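The same site in two structures of beta-1,4-exocellulase from Thermobifida fusca, which probably hydrolyses the glycosidic bonds of cellulose as a cellobiohydrolase of glycoside hydrolase family 6: PDB 4B4H (chain A, 1.50 Å), residues T215-H220 and G277-I282, and PDB 4B4F (chain B, 2.20 Å), residues T215-H220 and G277-I282. Structure 2 is superposed on structure 1 by the backbone atoms of these residues (RMSD 0.15 Å); each is numbered along its deposited sequence.

Structure 1 (4B4H).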
loop_
_atom_site.group_PDB
_atom_site.type_symbol
_atom_site.label_atom_id
_atom_site.label_comp_id
_atom_site.label_asym_id
_atom_site.label_seq_id
_atom_site.Cartn_x
_atom_site.Cartn_y
_atom_site.Cartn_z
ATOM N N THR A 215 -1.310 -19.785 10.740
ATOM C CA THR A 215 -0.712 -19.416 12.028
ATOM C C THR A 215 0.140 -18.185 11.772
ATOM O O THR A 215 0.373 -17.829 10.611
ATOM C CB THR A 215 0.177 -20.508 12.668
ATOM O OG1 THR A 215 1.409 -20.611 11.948
ATOM C CG2 THR A 215 -0.519 -21.871 12.718
ATOM N N VAL A 216 0.596 -17.532 12.840
ATOM C CA VAL A 216 1.545 -16.399 12.723
ATOM C C VAL A 216 2.822 -16.791 11.988
ATOM O O VAL A 216 3.501 -15.946 11.427
ATOM C CB VAL A 216 1.873 -15.750 14.096
ATOM C CG1 VAL A 216 0.599 -15.241 14.769
ATOM C CG2 VAL A 216 2.656 -16.706 15.007
ATOM N N ASP A 217 3.134 -18.083 11.981
ATOM C CA ASP A 217 4.302 -18.608 11.272
ATOM C C ASP A 217 4.210 -18.500 9.736
ATOM O O ASP A 217 5.189 -18.773 9.029
ATOM C CB ASP A 217 4.566 -20.045 11.732
ATOM C CG ASP A 217 5.127 -20.108 13.164
ATOM O OD1 ASP A 217 6.127 -19.424 13.446
ATOM O OD2 ASP A 217 4.578 -20.838 14.016
ATOM N N TYR A 218 3.038 -18.100 9.223
ATOM C CA TYR A 218 2.886 -17.802 7.791
ATOM C C TYR A 218 2.956 -16.300 7.476
ATOM O O TYR A 218 2.779 -15.890 6.326
ATOM C CB TYR A 218 1.586 -18.400 7.239
ATOM C CG TYR A 218 1.504 -19.895 7.393
ATOM C CD1 TYR A 218 2.550 -20.731 6.980
ATOM C CD2 TYR A 218 0.385 -20.474 7.968
ATOM C CE1 TYR A 218 2.459 -22.103 7.137
ATOM C CE2 TYR A 218 0.283 -21.843 8.131
ATOM C CZ TYR A 218 1.320 -22.654 7.713
ATOM O OH TYR A 218 1.206 -24.008 7.897
ATOM N N VAL A 219 3.204 -15.482 8.498
ATOM C CA VAL A 219 3.352 -14.039 8.292
ATOM C C VAL A 219 4.796 -13.634 8.510
ATOM O O VAL A 219 5.343 -13.821 9.599
ATOM C CB VAL A 219 2.429 -13.228 9.224
ATOM C CG1 VAL A 219 2.563 -11.729 8.940
ATOM C CG2 VAL A 219 0.984 -13.652 9.011
ATOM N N HIS A 220 5.402 -13.083 7.460
ATOM C CA HIS A 220 6.796 -12.701 7.519
ATOM C C HIS A 220 6.933 -11.273 7.948
ATOM O O HIS A 220 8.001 -10.858 8.431
ATOM C CB HIS A 220 7.475 -12.915 6.167
ATOM C CG HIS A 220 8.963 -13.120 6.278
ATOM N ND1 HIS A 220 9.508 -14.296 6.643
ATOM C CD2 HIS A 220 10.020 -12.236 6.105
ATOM C CE1 HIS A 220 10.843 -14.175 6.691
ATOM N NE2 HIS A 220 11.159 -12.917 6.362
ATOM N N GLY A 277 1.416 -11.671 19.585
ATOM C CA GLY A 277 1.785 -13.060 19.345
ATOM C C GLY A 277 2.345 -13.406 17.978
ATOM O O GLY A 277 2.360 -14.572 17.600
ATOM N N PHE A 278 2.804 -12.394 17.243
ATOM C CA PHE A 278 3.498 -12.609 15.975
ATOM C C PHE A 278 4.972 -12.928 16.242
ATOM O O PHE A 278 5.480 -12.684 17.344
ATOM C CB PHE A 278 3.355 -11.384 15.066
ATOM C CG PHE A 278 2.032 -11.312 14.359
ATOM C CD1 PHE A 278 1.856 -11.948 13.134
ATOM C CD2 PHE A 278 0.958 -10.625 14.914
ATOM C CE1 PHE A 278 0.644 -11.903 12.473
ATOM C CE2 PHE A 278 -0.269 -10.579 14.262
ATOM C CZ PHE A 278 -0.421 -11.209 13.038
ATOM N N ARG A 279 5.648 -13.473 15.231
ATOM C CA ARG A 279 7.048 -13.892 15.369
ATOM C C ARG A 279 7.960 -12.716 15.689
ATOM O O ARG A 279 7.779 -11.628 15.140
ATOM C CB ARG A 279 7.518 -14.572 14.086
ATOM C CG ARG A 279 6.806 -15.881 13.768
ATOM C CD ARG A 279 7.485 -16.559 12.589
ATOM N NE ARG A 279 8.927 -16.650 12.814
ATOM C CZ ARG A 279 9.570 -17.774 13.111
ATOM N NH1 ARG A 279 8.912 -18.923 13.198
ATOM N NH2 ARG A 279 10.878 -17.753 13.313
ATOM N N SER A 280 8.948 -12.955 16.557
ATOM C CA SER A 280 9.857 -11.908 17.052
ATOM C C SER A 280 10.680 -11.260 15.940
ATOM O O SER A 280 11.154 -10.128 16.086
ATOM C CB SER A 280 10.803 -12.477 18.125
ATOM O OG SER A 280 12.093 -12.750 17.578
ATOM N N ASP A 281 10.853 -11.990 14.842
ATOM C CA ASP A 281 11.666 -11.541 13.721
ATOM C C ASP A 281 10.848 -10.975 12.546
ATOM O O ASP A 281 11.335 -10.939 11.417
ATOM C CB ASP A 281 12.597 -12.667 13.250
ATOM C CG ASP A 281 11.841 -13.898 12.780
ATOM O OD1 ASP A 281 10.801 -14.224 13.387
ATOM O OD2 ASP A 281 12.288 -14.538 11.807
ATOM N N ILE A 282 9.623 -10.515 12.799
ATOM C CA ILE A 282 8.893 -9.819 11.725
ATOM C C ILE A 282 9.622 -8.533 11.329
ATOM O O ILE A 282 10.181 -7.828 12.175
ATOM C CB ILE A 282 7.370 -9.565 11.982
ATOM C CG1 ILE A 282 7.091 -8.867 13.321
ATOM C CG2 ILE A 282 6.556 -10.855 11.845
ATOM C CD1 ILE A 282 5.652 -8.386 13.444
HETATM O O HOH W 1 4.471 -13.678 12.513
#

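Structure 2 (4B4F). With CA (calcium ion), chain C.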
loop_
_atom_site.group_PDB
_atom_site.type_symbol
_atom_site.label_atom_id
_atom_site.label_comp_id
_atom_site.label_asym_id
_atom_site.label_seq_id
_atom_site.Cartn_x
_atom_site.Cartn_y
_atom_site.Cartn_z
ATOM N N THR B 215 -1.392 -19.856 10.817
ATOM C CA THR B 215 -0.873 -19.435 12.117
ATOM C C THR B 215 0.031 -18.240 11.834
ATOM O O THR B 215 0.329 -17.963 10.668
ATOM C CB THR B 215 -0.044 -20.523 12.823
ATOM O OG1 THR B 215 1.290 -20.513 12.309
ATOM C CG2 THR B 215 -0.655 -21.911 12.639
ATOM N N VAL B 216 0.477 -17.553 12.882
ATOM C CA VAL B 216 1.415 -16.429 12.734
ATOM C C VAL B 216 2.700 -16.790 11.979
ATOM O O VAL B 216 3.361 -15.920 11.419
ATOM C CB VAL B 216 1.771 -15.765 14.091
ATOM C CG1 VAL B 216 0.533 -15.130 14.711
ATOM C CG2 VAL B 216 2.418 -16.761 15.047
ATOM N N ASP B 217 3.039 -18.072 11.951
ATOM C CA ASP B 217 4.249 -18.532 11.272
ATOM C C ASP B 217 4.233 -18.376 9.738
ATOM O O ASP B 217 5.259 -18.546 9.091
ATOM C CB ASP B 217 4.571 -19.971 11.674
ATOM C CG ASP B 217 5.347 -20.059 12.982
ATOM O OD1 ASP B 217 6.034 -19.088 13.372
ATOM O OD2 ASP B 217 5.287 -21.121 13.626
ATOM N N TYR B 218 3.077 -18.059 9.166
ATOM C CA TYR B 218 2.986 -17.785 7.738
ATOM C C TYR B 218 3.145 -16.299 7.438
ATOM O O TYR B 218 3.052 -15.889 6.280
ATOM C CB TYR B 218 1.648 -18.263 7.174
ATOM C CG TYR B 218 1.485 -19.762 7.083
ATOM C CD1 TYR B 218 2.491 -20.569 6.537
ATOM C CD2 TYR B 218 0.312 -20.370 7.510
ATOM C CE1 TYR B 218 2.333 -21.941 6.455
ATOM C CE2 TYR B 218 0.143 -21.738 7.427
ATOM C CZ TYR B 218 1.154 -22.517 6.896
ATOM O OH TYR B 218 0.977 -23.873 6.811
ATOM N N VAL B 219 3.373 -15.495 8.478
ATOM C CA VAL B 219 3.454 -14.047 8.320
ATOM C C VAL B 219 4.898 -13.591 8.494
ATOM O O VAL B 219 5.455 -13.680 9.587
ATOM C CB VAL B 219 2.494 -13.312 9.294
ATOM C CG1 VAL B 219 2.634 -11.796 9.197
ATOM C CG2 VAL B 219 1.059 -13.732 9.024
ATOM N N HIS B 220 5.499 -13.113 7.408
ATOM C CA HIS B 220 6.882 -12.642 7.433
ATOM C C HIS B 220 6.977 -11.229 7.934
ATOM O O HIS B 220 8.000 -10.823 8.484
ATOM C CB HIS B 220 7.530 -12.770 6.056
ATOM C CG HIS B 220 9.009 -13.077 6.110
ATOM N ND1 HIS B 220 9.483 -14.303 6.407
ATOM C CD2 HIS B 220 10.126 -12.264 5.904
ATOM C CE1 HIS B 220 10.831 -14.277 6.402
ATOM N NE2 HIS B 220 11.223 -13.030 6.092
ATOM N N GLY B 277 1.620 -11.849 19.771
ATOM C CA GLY B 277 1.956 -13.220 19.424
ATOM C C GLY B 277 2.448 -13.456 18.004
ATOM O O GLY B 277 2.543 -14.602 17.587
ATOM N N PHE B 278 2.750 -12.397 17.253
ATOM C CA PHE B 278 3.443 -12.570 15.966
ATOM C C PHE B 278 4.916 -12.858 16.223
ATOM O O PHE B 278 5.440 -12.498 17.283
ATOM C CB PHE B 278 3.267 -11.349 15.053
ATOM C CG PHE B 278 1.919 -11.294 14.382
ATOM C CD1 PHE B 278 1.686 -11.994 13.197
ATOM C CD2 PHE B 278 0.871 -10.558 14.945
ATOM C CE1 PHE B 278 0.438 -11.957 12.584
ATOM C CE2 PHE B 278 -0.377 -10.518 14.337
ATOM C CZ PHE B 278 -0.590 -11.215 13.152
ATOM N N ARG B 279 5.579 -13.506 15.264
ATOM C CA ARG B 279 6.994 -13.862 15.411
ATOM C C ARG B 279 7.837 -12.630 15.744
ATOM O O ARG B 279 7.548 -11.528 15.261
ATOM C CB ARG B 279 7.527 -14.504 14.130
ATOM C CG ARG B 279 6.906 -15.840 13.737
ATOM C CD ARG B 279 7.534 -16.348 12.439
ATOM N NE ARG B 279 8.993 -16.435 12.563
ATOM C CZ ARG B 279 9.665 -17.495 13.022
ATOM N NH1 ARG B 279 9.035 -18.604 13.403
ATOM N NH2 ARG B 279 10.986 -17.448 13.095
ATOM N N SER B 280 8.862 -12.818 16.579
ATOM C CA SER B 280 9.748 -11.727 16.990
ATOM C C SER B 280 10.671 -11.264 15.865
ATOM O O SER B 280 11.239 -10.182 15.937
ATOM C CB SER B 280 10.571 -12.120 18.214
ATOM O OG SER B 280 11.444 -13.191 17.899
ATOM N N ASP B 281 10.809 -12.079 14.824
ATOM C CA ASP B 281 11.639 -11.710 13.677
ATOM C C ASP B 281 10.867 -11.055 12.510
ATOM O O ASP B 281 11.406 -10.949 11.408
ATOM C CB ASP B 281 12.444 -12.921 13.182
ATOM C CG ASP B 281 11.563 -14.068 12.743
ATOM O OD1 ASP B 281 10.327 -13.923 12.773
ATOM O OD2 ASP B 281 12.107 -15.127 12.358
ATOM N N ILE B 282 9.627 -10.613 12.747
ATOM C CA ILE B 282 8.850 -9.939 11.693
ATOM C C ILE B 282 9.497 -8.612 11.313
ATOM O O ILE B 282 10.113 -7.969 12.151
ATOM C CB ILE B 282 7.369 -9.685 12.081
ATOM C CG1 ILE B 282 7.270 -8.834 13.356
ATOM C CG2 ILE B 282 6.595 -10.998 12.173
ATOM C CD1 ILE B 282 5.994 -8.024 13.462
HETATM CA CA CA C . 12.382 -11.116 9.325
HETATM O O HOH W 2 4.845 -13.822 12.426
HETATM O O HOH W 3 10.200 -12.998 9.275
HETATM O O HOH W 4 10.657 -10.176 8.033
HETATM O O HOH W 5 13.290 -8.901 9.544
#

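Structure 1 (4B4H)
With its chain bent at CG-CD (chi3 51°), R279 carries its guanidinium across D217, and NH1 donates to D217 OD1 at 2.8 Å (155°), out of the carboxylate plane. NE holds D281 OD1 at 3.1 Å through the syn lone pair, so one arginine bridges two acids. F278, its CG anti to the carbonyl carbon (chi1 -79°), takes V216 CG1 over one ring face, a CH-pi contact 4.1 Å from the centroid, and meets V219 CG2 at the edge. Water 1 joins V216 O to R279 N. H220 O receives a CA-H...O contact from I282 CA (3.6 Å). The segments are the loops leading into the adjacent parallel strands 221-224 and 283-287 of the catalytic domain. D281 belongs to a calcium site, with no ion modelled here.

Structure 2 (4B4F)
A bend at CG-CD (chi3 55°) turns the R279 guanidinium across D217, where NH1 donates to D217 OD1 at 3.0 Å (170°), out of the carboxylate plane. NE holds D281 OD1 at 2.9 Å through the syn lone pair, so one arginine bridges two acids. F278, its CG anti to the carbonyl carbon (chi1 -77°), takes V216 CG1 over one ring face, a CH-pi contact 4.0 Å from the centroid, and meets V219 CG2 at the edge. Water 2 joins V216 O to R279 N. H220 O receives a CA-H...O contact from I282 CA (3.4 Å). A calcium ion is bound by D281 O at 2.3 Å, by waters 4 and 5, and by water 3 at a longer 2.9 Å; D4 also supplies a ligand. Water 4 donates to H220 O at 2.8 Å, linking the two loops through the metal shell.

Structure 1 against structure 2
The main difference is the calcium ion, bound by the backbone O of D281(B) at 2.3 Å in structure 2; no ion is modelled at that place in structure 1. CA of D281(A) and of D281(B) coincide within the error, consistent with a carbonyl placed for the metal without a backbone shift. The ion probably ties the D281(B) loop to D4(B), which also binds it. Water 3, water 4 and water 5, which complete part of the metal shell, are modelled in structure 2 alone. The ring of Y218(A) lies differently from that of Y218(B), but touches nothing across the contact.

V216(A), V219(A), F278(A), R279(A) and I282(A) keep their places, as do their counterparts, and with them the valine-phenylalanine packing. R279(A) is salt-bridged to D217(A) and D281(A), and R279(B) likewise to D217(B) and D281(B). Water 1 and water 2 occupy the same position.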